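Putative methyltransferase (Emericella variicolor, PDB 7DMB) probably acts as a trans-acting, S-adenosylmethionine-dependent methyltransferase that works with a polyketide synthase in calbistrin biosynthesis. Local coordinates at residues P289-T294 and E334-A339; G225-S230 and A251-E256; E122-M127 and G145-Y150; Q30-Q35 and N377-V382. All coordinates share one frame; numbering follows the deposited sequence.

Interaction 1: P289-T294 and E334-A339; sequences PCLVET and EADGRA
Leu-291 lies over one face of the Arg-338 guanidinium, its CD2 3.6 Å from CZ and displaced toward the rim, while the carbonyl of Pro-289 comes to the edge of the same group. That edge contact is a weak hydrogen bond, NH2 to Pro-289 O at 3.3 Å; the stronger partner of NH2 is the carbonyl of Thr-288, and NH1 is bonded to the carbonyls of His-286 and Pro-342. The second flat group, the carboxylate of Asp-336, divides its work between two oxygens. OD2 accepts the backbone N-H of Leu-291 at 3.0 Å on its syn side, with the donor 32° out of the carboxylate plane. On its anti lone pair the same OD2 receives Arg-338 NE at 3.0 Å in a salt bridge, and Arg-352 of helix 346-355 supplies a further positive charge. OD1 accepts a hydrogen bond from a water 2.6 Å away, which in turn accepts from Val-292 N at 3.0 Å. The Asp-336 side chain reaches this place because CG stands opposite the backbone N (chi1 -163°), swinging the carboxylate toward the N-terminal end of helix 291-301, just after the N-cap residue Cys-290. Two first-turn N-H groups are thus satisfied, one directly and one through water. With two arginines and a helix N-terminus around it, the carboxylate is probably stabilised in its ionised form.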
# COMPACT_ATOMS: atom_id res chain seq x y z
N PRO A 289 13.99 -5.92 -1.70
CA PRO A 289 14.31 -7.32 -2.05
C PRO A 289 14.40 -8.26 -0.85
O PRO A 289 14.14 -9.46 -1.01
CB PRO A 289 15.65 -7.22 -2.79
CG PRO A 289 16.18 -5.86 -2.51
CD PRO A 289 15.01 -4.98 -2.18
N CYS A 290 14.73 -7.77 0.33
CA CYS A 290 14.97 -8.67 1.46
C CYS A 290 14.38 -8.01 2.69
O CYS A 290 14.90 -7.00 3.17
CB CYS A 290 16.48 -8.92 1.61
SG CYS A 290 16.98 -9.84 3.07
N LEU A 291 13.27 -8.55 3.19
CA LEU A 291 12.52 -7.82 4.21
C LEU A 291 13.31 -7.70 5.51
O LEU A 291 13.23 -6.67 6.19
CB LEU A 291 11.17 -8.50 4.47
CG LEU A 291 10.24 -8.56 3.27
CD1 LEU A 291 8.89 -9.05 3.71
CD2 LEU A 291 10.15 -7.18 2.59
N VAL A 292 14.07 -8.74 5.88
CA VAL A 292 14.80 -8.71 7.14
C VAL A 292 15.87 -7.62 7.12
O VAL A 292 16.02 -6.86 8.08
CB VAL A 292 15.39 -10.10 7.44
CG1 VAL A 292 16.34 -10.02 8.63
CG2 VAL A 292 14.28 -11.10 7.72
N GLU A 293 16.63 -7.52 6.03
CA GLU A 293 17.61 -6.44 5.92
C GLU A 293 16.93 -5.08 5.93
O GLU A 293 17.42 -4.13 6.55
CB GLU A 293 18.45 -6.62 4.66
CG GLU A 293 19.75 -7.39 4.88
CD GLU A 293 20.52 -7.58 3.58
OE1 GLU A 293 20.52 -6.64 2.76
OE2 GLU A 293 21.12 -8.66 3.38
N THR A 294 15.78 -4.99 5.27
CA THR A 294 14.98 -3.77 5.29
C THR A 294 14.52 -3.43 6.69
O THR A 294 14.61 -2.27 7.13
CB THR A 294 13.76 -3.94 4.39
OG1 THR A 294 14.19 -3.83 3.03
CG2 THR A 294 12.68 -2.89 4.72
N GLU A 334 11.06 -14.67 -4.59
CA GLU A 334 11.42 -16.08 -4.42
C GLU A 334 12.73 -16.25 -3.66
O GLU A 334 12.85 -17.18 -2.86
CB GLU A 334 11.47 -16.79 -5.78
CG GLU A 334 10.11 -17.30 -6.26
CD GLU A 334 9.46 -16.47 -7.35
OE1 GLU A 334 8.56 -17.01 -7.99
OE2 GLU A 334 9.80 -15.28 -7.54
N ALA A 335 13.72 -15.37 -3.86
CA ALA A 335 14.95 -15.41 -3.09
C ALA A 335 14.79 -14.87 -1.66
O ALA A 335 15.75 -14.91 -0.87
CB ALA A 335 16.08 -14.64 -3.80
N ASP A 336 13.61 -14.35 -1.33
CA ASP A 336 13.31 -13.78 -0.02
C ASP A 336 12.12 -14.49 0.62
O ASP A 336 11.38 -13.89 1.42
CB ASP A 336 13.04 -12.28 -0.13
CG ASP A 336 13.12 -11.58 1.20
OD1 ASP A 336 14.11 -11.81 1.92
OD2 ASP A 336 12.19 -10.81 1.56
N GLY A 337 11.91 -15.75 0.27
CA GLY A 337 10.86 -16.53 0.88
C GLY A 337 9.47 -16.03 0.56
O GLY A 337 8.55 -16.21 1.36
N ARG A 338 9.31 -15.38 -0.60
CA ARG A 338 8.06 -14.75 -1.02
C ARG A 338 7.78 -15.17 -2.46
O ARG A 338 7.71 -14.34 -3.38
CB ARG A 338 8.14 -13.23 -0.89
CG ARG A 338 8.31 -12.72 0.54
CD ARG A 338 8.27 -11.19 0.58
NE ARG A 338 9.56 -10.59 0.23
CZ ARG A 338 9.71 -9.36 -0.26
NH1 ARG A 338 8.66 -8.58 -0.46
NH2 ARG A 338 10.92 -8.90 -0.54
N ALA A 339 7.63 -16.48 -2.67
CA ALA A 339 7.46 -17.01 -4.02
C ALA A 339 6.14 -16.55 -4.64
O ALA A 339 6.10 -16.21 -5.82
CB ALA A 339 7.54 -18.53 -4.00
O HOH W 1 13.75 -11.38 4.44

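Interaction 2: G225-S230 and A251-E256; sequences GKQLYS and AYDNVE
Tyr-229 and Asp-253 meet where the two parallel strands of a beta-alpha-beta unit begin: strand 229-236, helix 242-248 and strand 255-259. The phenol hydroxyl of Tyr-229 donates to the backbone O of Asp-253 at 2.6 Å, approaching in the carbonyl plane at a C=O...donor angle of 148°. For this the ring takes the crowded position between its own backbone N and carbonyl carbon (chi1 63°), so that its hydroxyl end reaches the chain entering strand 255-259. Alongside, the Asp-253 carboxylate accepts from the Gln-227 amide, NE2 to OD2 at 3.0 Å. This bond is nearly straight and lies close to the amide plane, yet it meets OD2 from above the carboxylate plane. One water ties the rest together: it donates to Gln-227 OE1 at 2.7 Å and to Tyr-229 O at 2.8 Å, accepts from Asn-254 ND2 at 2.9 Å, and sits over the centre of the Tyr-229 ring. Asn-254 also rests its CB 3.4 Å from Ser-230 O. Tyr-252, just before Asp-253, stacks on Phe-217 of helix 211-220. Asp-236, which binds S-adenosyl-L-homocysteine, is at the far end of strand 229-236, so this contact fastens the strand starts, remote from the cofactor. The two parallel strands, joined by the helix between them, are part of the Rossmann-like sheet characteristic of class I methyltransferases.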
# COMPACT_ATOMS: atom_id res chain seq x y z
N GLY A 225 -2.66 25.67 15.71
CA GLY A 225 -1.68 26.06 16.71
C GLY A 225 -1.15 24.94 17.58
O GLY A 225 -0.42 25.23 18.54
N LYS A 226 -1.49 23.68 17.29
CA LYS A 226 -0.95 22.54 18.04
C LYS A 226 -0.34 21.55 17.06
O LYS A 226 -1.04 21.01 16.19
CB LYS A 226 -2.03 21.87 18.90
CG LYS A 226 -2.31 22.62 20.22
CD LYS A 226 -1.44 22.12 21.37
CE LYS A 226 -1.00 23.25 22.31
NZ LYS A 226 -0.77 22.83 23.73
N GLN A 227 0.97 21.32 17.20
CA GLN A 227 1.73 20.41 16.36
C GLN A 227 2.43 19.40 17.25
O GLN A 227 3.33 19.76 18.02
CB GLN A 227 2.73 21.17 15.49
CG GLN A 227 2.01 22.23 14.62
CD GLN A 227 2.95 22.97 13.70
OE1 GLN A 227 4.11 22.59 13.53
NE2 GLN A 227 2.45 24.04 13.08
N LEU A 228 1.99 18.13 17.18
CA LEU A 228 2.43 17.13 18.15
C LEU A 228 3.70 16.40 17.70
O LEU A 228 3.88 15.22 17.99
CB LEU A 228 1.32 16.11 18.41
CG LEU A 228 -0.02 16.67 18.87
CD1 LEU A 228 -1.02 15.54 19.17
CD2 LEU A 228 0.18 17.57 20.08
N TYR A 229 4.58 17.11 17.00
CA TYR A 229 5.82 16.54 16.52
C TYR A 229 6.84 17.66 16.47
O TYR A 229 6.48 18.83 16.33
CB TYR A 229 5.66 15.89 15.14
CG TYR A 229 5.27 16.86 14.02
CD1 TYR A 229 6.19 17.25 13.06
CD2 TYR A 229 3.98 17.37 13.95
CE1 TYR A 229 5.84 18.13 12.05
CE2 TYR A 229 3.62 18.24 12.94
CZ TYR A 229 4.55 18.61 12.00
OH TYR A 229 4.18 19.48 11.00
N SER A 230 8.12 17.30 16.58
CA SER A 230 9.19 18.26 16.40
C SER A 230 9.68 18.29 14.96
O SER A 230 10.13 19.34 14.49
CB SER A 230 10.36 17.95 17.36
OG SER A 230 10.90 16.65 17.13
N ALA A 251 1.07 23.37 4.14
CA ALA A 251 0.47 23.90 5.36
C ALA A 251 1.20 23.49 6.64
O ALA A 251 1.00 24.14 7.67
CB ALA A 251 -0.99 23.46 5.46
N TYR A 252 2.03 22.44 6.61
CA TYR A 252 2.65 21.89 7.81
C TYR A 252 4.09 22.36 7.99
O TYR A 252 4.86 22.44 7.03
CB TYR A 252 2.62 20.36 7.78
CG TYR A 252 1.21 19.83 7.67
CD1 TYR A 252 0.37 19.83 8.77
CD2 TYR A 252 0.71 19.37 6.46
CE1 TYR A 252 -0.93 19.36 8.68
CE2 TYR A 252 -0.58 18.88 6.36
CZ TYR A 252 -1.40 18.88 7.48
OH TYR A 252 -2.69 18.43 7.40
N ASP A 253 4.45 22.68 9.23
CA ASP A 253 5.78 23.15 9.58
C ASP A 253 6.70 21.98 9.91
O ASP A 253 6.24 20.88 10.26
CB ASP A 253 5.74 24.09 10.79
CG ASP A 253 4.83 25.29 10.57
OD1 ASP A 253 4.64 25.71 9.41
OD2 ASP A 253 4.32 25.83 11.58
N ASN A 254 8.00 22.24 9.81
CA ASN A 254 9.04 21.33 10.29
C ASN A 254 9.02 20.00 9.54
O ASN A 254 9.22 18.93 10.13
CB ASN A 254 8.92 21.10 11.80
CG ASN A 254 9.12 22.38 12.60
OD1 ASN A 254 10.02 23.16 12.32
ND2 ASN A 254 8.29 22.59 13.61
N VAL A 255 8.80 20.05 8.23
CA VAL A 255 8.90 18.88 7.37
C VAL A 255 10.19 18.98 6.55
O VAL A 255 10.50 20.05 6.02
CB VAL A 255 7.66 18.76 6.46
CG1 VAL A 255 7.63 17.42 5.73
CG2 VAL A 255 6.38 18.95 7.27
N GLU A 256 10.94 17.89 6.48
CA GLU A 256 12.08 17.79 5.58
C GLU A 256 11.80 16.74 4.51
O GLU A 256 10.99 15.83 4.69
CB GLU A 256 13.37 17.43 6.32
CG GLU A 256 13.75 18.45 7.39
CD GLU A 256 14.97 18.03 8.18
OE1 GLU A 256 16.02 17.73 7.55
OE2 GLU A 256 14.87 17.97 9.43
O HOH W 2 6.04 20.95 14.50

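Interaction 3: E122-M127 and G145-Y150; sequences ERLKAM and GPWRVY
A single methyl group, Met-127 CE, touches two aromatic rings of the facing helix at once, those of Trp-147 and Tyr-150. The segments 122-127 and 145-150 belong to consecutive helices, 120-134 and 140-157, that form a helical hairpin; their local axes stand 12.4 Å apart at closest approach and run at 145° to each other. At that separation long side chains must fill the interface. The methionine does so with CG beside its backbone N and a bend at chi3 (80°), which turns CE toward the aromatic pair. Over one face of the Tyr-150 ring, CE lies 4.0 Å from the ring centroid in a CH-pi contact, and SD stands higher above the same face in a longer Met-aromatic contact. Against the indole the methyl is close, CE 3.4 Å from Trp-147 CE3. The two rings are themselves in contact one turn apart, Tyr-150 CD2 lying over a face of the indole. Helix 56-79 flanks this group through Cys-69, beside Met-127, and Gln-72, beside Leu-124 and Tyr-150. Both rings have a cation-pi partner as well, Arg-131 for Trp-147 and Lys-76 for Tyr-150. Leu-124 completes the apolar contact from a different direction: its CD2 lies in the indole plane at the ring edge, 3.7 Å from Trp-147 CZ3, and equally 3.7 Å from Tyr-150 OH.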
# COMPACT_ATOMS: atom_id res chain seq x y z
N GLU A 122 -20.30 -5.81 -25.62
CA GLU A 122 -21.07 -5.63 -24.40
C GLU A 122 -20.17 -5.47 -23.18
O GLU A 122 -20.52 -4.74 -22.25
CB GLU A 122 -22.03 -6.80 -24.21
CG GLU A 122 -23.37 -6.58 -24.86
CD GLU A 122 -24.15 -5.43 -24.22
OE1 GLU A 122 -24.20 -4.36 -24.84
OE2 GLU A 122 -24.69 -5.61 -23.10
N ARG A 123 -19.01 -6.14 -23.17
CA ARG A 123 -18.06 -5.97 -22.06
C ARG A 123 -17.49 -4.56 -22.05
O ARG A 123 -17.36 -3.93 -20.98
CB ARG A 123 -16.94 -7.01 -22.17
CG ARG A 123 -17.14 -8.25 -21.29
CD ARG A 123 -15.86 -9.05 -21.20
NE ARG A 123 -15.39 -9.43 -22.53
CZ ARG A 123 -15.75 -10.54 -23.17
NH1 ARG A 123 -16.59 -11.40 -22.60
NH2 ARG A 123 -15.28 -10.80 -24.38
N LEU A 124 -17.12 -4.05 -23.22
CA LEU A 124 -16.69 -2.66 -23.31
C LEU A 124 -17.78 -1.72 -22.78
O LEU A 124 -17.48 -0.73 -22.09
CB LEU A 124 -16.34 -2.32 -24.75
CG LEU A 124 -14.87 -2.43 -25.19
CD1 LEU A 124 -14.72 -1.84 -26.59
CD2 LEU A 124 -13.92 -1.73 -24.21
N LYS A 125 -19.05 -2.03 -23.07
CA LYS A 125 -20.15 -1.20 -22.59
C LYS A 125 -20.25 -1.23 -21.07
O LYS A 125 -20.46 -0.19 -20.43
CB LYS A 125 -21.47 -1.65 -23.22
CG LYS A 125 -22.70 -0.80 -22.80
CD LYS A 125 -23.98 -1.65 -22.83
CE LYS A 125 -25.23 -0.80 -22.66
NZ LYS A 125 -25.19 0.37 -23.57
N ALA A 126 -20.10 -2.41 -20.48
CA ALA A 126 -20.10 -2.53 -19.03
C ALA A 126 -18.91 -1.80 -18.41
O ALA A 126 -19.07 -1.09 -17.41
CB ALA A 126 -20.10 -4.01 -18.63
N MET A 127 -17.71 -1.95 -18.99
CA MET A 127 -16.55 -1.24 -18.45
C MET A 127 -16.77 0.27 -18.47
O MET A 127 -16.47 0.97 -17.50
CB MET A 127 -15.29 -1.62 -19.23
CG MET A 127 -14.71 -3.01 -18.90
SD MET A 127 -13.74 -3.71 -20.28
CE MET A 127 -12.20 -2.84 -20.06
N GLY A 145 -8.04 2.98 -13.21
CA GLY A 145 -6.74 2.35 -13.23
C GLY A 145 -6.74 1.07 -14.05
O GLY A 145 -5.99 0.93 -15.02
N PRO A 146 -7.56 0.11 -13.65
CA PRO A 146 -7.62 -1.14 -14.44
C PRO A 146 -8.01 -0.91 -15.90
O PRO A 146 -7.45 -1.55 -16.80
CB PRO A 146 -8.64 -2.01 -13.68
CG PRO A 146 -9.32 -1.07 -12.72
CD PRO A 146 -8.37 0.04 -12.43
N TRP A 147 -8.93 0.02 -16.16
CA TRP A 147 -9.28 0.35 -17.54
C TRP A 147 -8.04 0.75 -18.33
O TRP A 147 -7.82 0.27 -19.46
CB TRP A 147 -10.33 1.47 -17.58
CG TRP A 147 -10.33 2.12 -18.93
CD1 TRP A 147 -9.63 3.23 -19.31
CD2 TRP A 147 -11.01 1.65 -20.09
NE1 TRP A 147 -9.85 3.48 -20.65
CE2 TRP A 147 -10.69 2.52 -21.14
CE3 TRP A 147 -11.86 0.56 -20.34
CZ2 TRP A 147 -11.21 2.36 -22.43
CZ3 TRP A 147 -12.37 0.40 -21.63
CH2 TRP A 147 -12.05 1.29 -22.65
N ARG A 148 -7.21 1.62 -17.75
CA ARG A 148 -5.98 2.06 -18.41
C ARG A 148 -5.00 0.90 -18.63
O ARG A 148 -4.27 0.89 -19.63
CB ARG A 148 -5.28 3.15 -17.60
CG ARG A 148 -5.93 4.52 -17.57
CD ARG A 148 -4.98 5.49 -16.85
NE ARG A 148 -5.60 6.79 -16.64
CZ ARG A 148 -5.05 7.80 -15.99
NH1 ARG A 148 -3.84 7.69 -15.46
NH2 ARG A 148 -5.72 8.94 -15.88
N VAL A 149 -4.93 -0.04 -17.69
CA VAL A 149 -4.06 -1.19 -17.87
C VAL A 149 -4.51 -2.00 -19.08
O VAL A 149 -3.71 -2.34 -19.96
CB VAL A 149 -4.02 -2.05 -16.60
CG1 VAL A 149 -3.52 -3.46 -16.93
CG2 VAL A 149 -3.16 -1.37 -15.53
N TYR A 150 -5.81 -2.29 -19.14
CA TYR A 150 -6.38 -2.93 -20.33
C TYR A 150 -6.08 -2.11 -21.58
O TYR A 150 -5.63 -2.65 -22.60
CB TYR A 150 -7.89 -3.08 -20.16
CG TYR A 150 -8.61 -2.92 -21.49
CD1 TYR A 150 -8.57 -3.96 -22.43
CD2 TYR A 150 -9.27 -1.75 -21.82
CE1 TYR A 150 -9.19 -3.84 -23.64
CE2 TYR A 150 -9.89 -1.63 -23.04
CZ TYR A 150 -9.85 -2.68 -23.95
OH TYR A 150 -10.45 -2.60 -25.19

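Interaction 4: Q30-Q35 and N377-V382; sequences QTVDLQ and NMLARV
Arg-381 NH2 is directed at two successive backbone carbonyls, Leu-34 O and Gln-35 O. The first lies at the edge of the guanidinium, but the modelled 2.4 Å between NH2 and Leu-34 O is too short to be taken at face value, so the exact geometry of that bond is doubtful. The second bond, NH2 to Gln-35 O, is weak at 3.3 Å. Gln-35 crosses the arginine nearly at a right angle: its OE1 is over one face of the guanidinium, with the amide plane turned 60° from it, and though OE1 comes to 3.3 Å of NH1 the angle is too poor for a hydrogen bond. The amide end is held loosely, NE2 donating weakly to Asp-33 OD2 at 3.5 Å. Strand 375-382 runs antiparallel between strands 306-313 and 358-366 in the large mixed sheet of the class I methyltransferase fold, and the N-terminal segment 30-35 lies across one face of it. Two residues before the arginine on that face, Leu-379 points CD2 at the fork of Val-32, 4.1 Å from CG1 and 4.2 Å from CG2, the two side chains meeting almost perpendicularly. Leu-379 adopts this pose with CG opposite the backbone N (chi1 -169°). Leu-34 adds its own CD2, 4.5 Å from Leu-379 CD2, and also packs against Leu-192 and Met-193 of helix 187-196, with Met-193 touching Leu-379 too.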
# COMPACT_ATOMS: atom_id res chain seq x y z
N GLN A 30 -3.80 -7.17 20.04
CA GLN A 30 -5.03 -6.40 20.15
C GLN A 30 -4.91 -5.16 21.03
O GLN A 30 -5.91 -4.49 21.26
CB GLN A 30 -6.15 -7.30 20.66
CG GLN A 30 -6.58 -8.37 19.67
CD GLN A 30 -7.05 -7.77 18.36
OE1 GLN A 30 -6.37 -7.89 17.33
NE2 GLN A 30 -8.20 -7.10 18.38
N THR A 31 -3.71 -4.83 21.53
CA THR A 31 -3.54 -3.65 22.37
C THR A 31 -2.25 -2.91 22.03
O THR A 31 -1.28 -3.50 21.57
CB THR A 31 -3.51 -3.98 23.88
OG1 THR A 31 -2.23 -4.54 24.21
CG2 THR A 31 -4.63 -4.96 24.27
N VAL A 32 -2.26 -1.60 22.30
CA VAL A 32 -1.10 -0.74 22.09
C VAL A 32 -0.64 -0.22 23.45
O VAL A 32 -1.44 0.36 24.19
CB VAL A 32 -1.43 0.44 21.16
CG1 VAL A 32 -0.31 1.48 21.19
CG2 VAL A 32 -1.71 -0.04 19.74
N ASP A 33 0.64 -0.43 23.77
CA ASP A 33 1.24 0.09 25.01
C ASP A 33 2.57 0.78 24.66
O ASP A 33 3.62 0.14 24.60
CB ASP A 33 1.44 -1.01 26.04
CG ASP A 33 1.67 -0.46 27.44
OD1 ASP A 33 1.77 0.77 27.57
OD2 ASP A 33 1.76 -1.25 28.40
N LEU A 34 2.51 2.10 24.44
CA LEU A 34 3.66 2.82 23.92
C LEU A 34 4.84 2.82 24.90
O LEU A 34 6.00 2.80 24.46
CB LEU A 34 3.26 4.25 23.57
CG LEU A 34 2.19 4.35 22.48
CD1 LEU A 34 1.76 5.78 22.31
CD2 LEU A 34 2.73 3.80 21.15
N GLN A 35 4.57 2.86 26.21
CA GLN A 35 5.62 2.80 27.23
C GLN A 35 6.68 3.90 27.06
O GLN A 35 7.87 3.67 27.22
CB GLN A 35 6.27 1.41 27.26
CG GLN A 35 5.35 0.30 27.78
CD GLN A 35 5.91 -1.09 27.54
OE1 GLN A 35 7.12 -1.27 27.38
NE2 GLN A 35 5.03 -2.09 27.51
N ASN A 377 -2.63 -2.82 9.17
CA ASN A 377 -1.97 -1.71 9.86
C ASN A 377 -1.23 -2.29 11.06
O ASN A 377 -1.85 -2.63 12.07
CB ASN A 377 -2.97 -0.64 10.32
CG ASN A 377 -3.72 0.01 9.15
OD1 ASN A 377 -3.18 0.88 8.44
ND2 ASN A 377 -4.96 -0.42 8.92
N MET A 378 0.10 -2.39 10.96
CA MET A 378 0.92 -3.11 11.93
C MET A 378 1.81 -2.14 12.71
O MET A 378 2.49 -1.29 12.11
CB MET A 378 1.79 -4.15 11.23
CG MET A 378 1.01 -5.26 10.56
SD MET A 378 2.01 -6.26 9.45
CE MET A 378 2.02 -5.26 7.97
N LEU A 379 1.84 -2.30 14.02
CA LEU A 379 2.75 -1.56 14.88
C LEU A 379 3.73 -2.54 15.51
O LEU A 379 3.33 -3.60 16.01
CB LEU A 379 1.99 -0.77 15.96
CG LEU A 379 2.78 0.26 16.78
CD1 LEU A 379 3.42 1.33 15.89
CD2 LEU A 379 1.87 0.91 17.82
N ALA A 380 5.02 -2.24 15.42
CA ALA A 380 6.05 -3.11 15.96
C ALA A 380 7.02 -2.25 16.75
O ALA A 380 7.32 -1.12 16.35
CB ALA A 380 6.79 -3.86 14.85
N ARG A 381 7.50 -2.80 17.86
CA ARG A 381 8.40 -2.12 18.79
C ARG A 381 9.81 -2.69 18.67
O ARG A 381 10.00 -3.89 18.46
CB ARG A 381 7.92 -2.27 20.24
CG ARG A 381 8.59 -1.35 21.22
CD ARG A 381 7.98 -1.45 22.62
NE ARG A 381 7.79 -0.10 23.16
CZ ARG A 381 8.38 0.39 24.25
NH1 ARG A 381 9.21 -0.36 24.98
NH2 ARG A 381 8.12 1.63 24.60
N VAL A 382 10.80 -1.81 18.82
CA VAL A 382 12.19 -2.27 18.86
C VAL A 382 12.37 -3.21 20.04
O VAL A 382 11.82 -2.99 21.13
CB VAL A 382 13.15 -1.07 18.94
CG1 VAL A 382 14.58 -1.56 19.13
CG2 VAL A 382 13.01 -0.18 17.70

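How the interactions relate
The four contacts illustrate how distant parts of a methyltransferase chain are fastened at separate places: none touches another. Interaction 4 joins segments near the two ends of the chain, and the other three are nested inside the loop it closes. Interactions 2 and 4 reach the same sheet with centres about 23 Å apart, one at the starts of its parallel strands, the other on its last strand in the chain. Interaction 1 comes nearest to interaction 4, with about 9 Å between nearest atoms, and lies closest to the cofactor site: the Pro-289 side chain is about 6 Å from bound S-adenosyl-L-homocysteine. Interaction 3 is in the helical part, its centre about 42 Å from that of interaction 2, on the opposite side of the chain's centre.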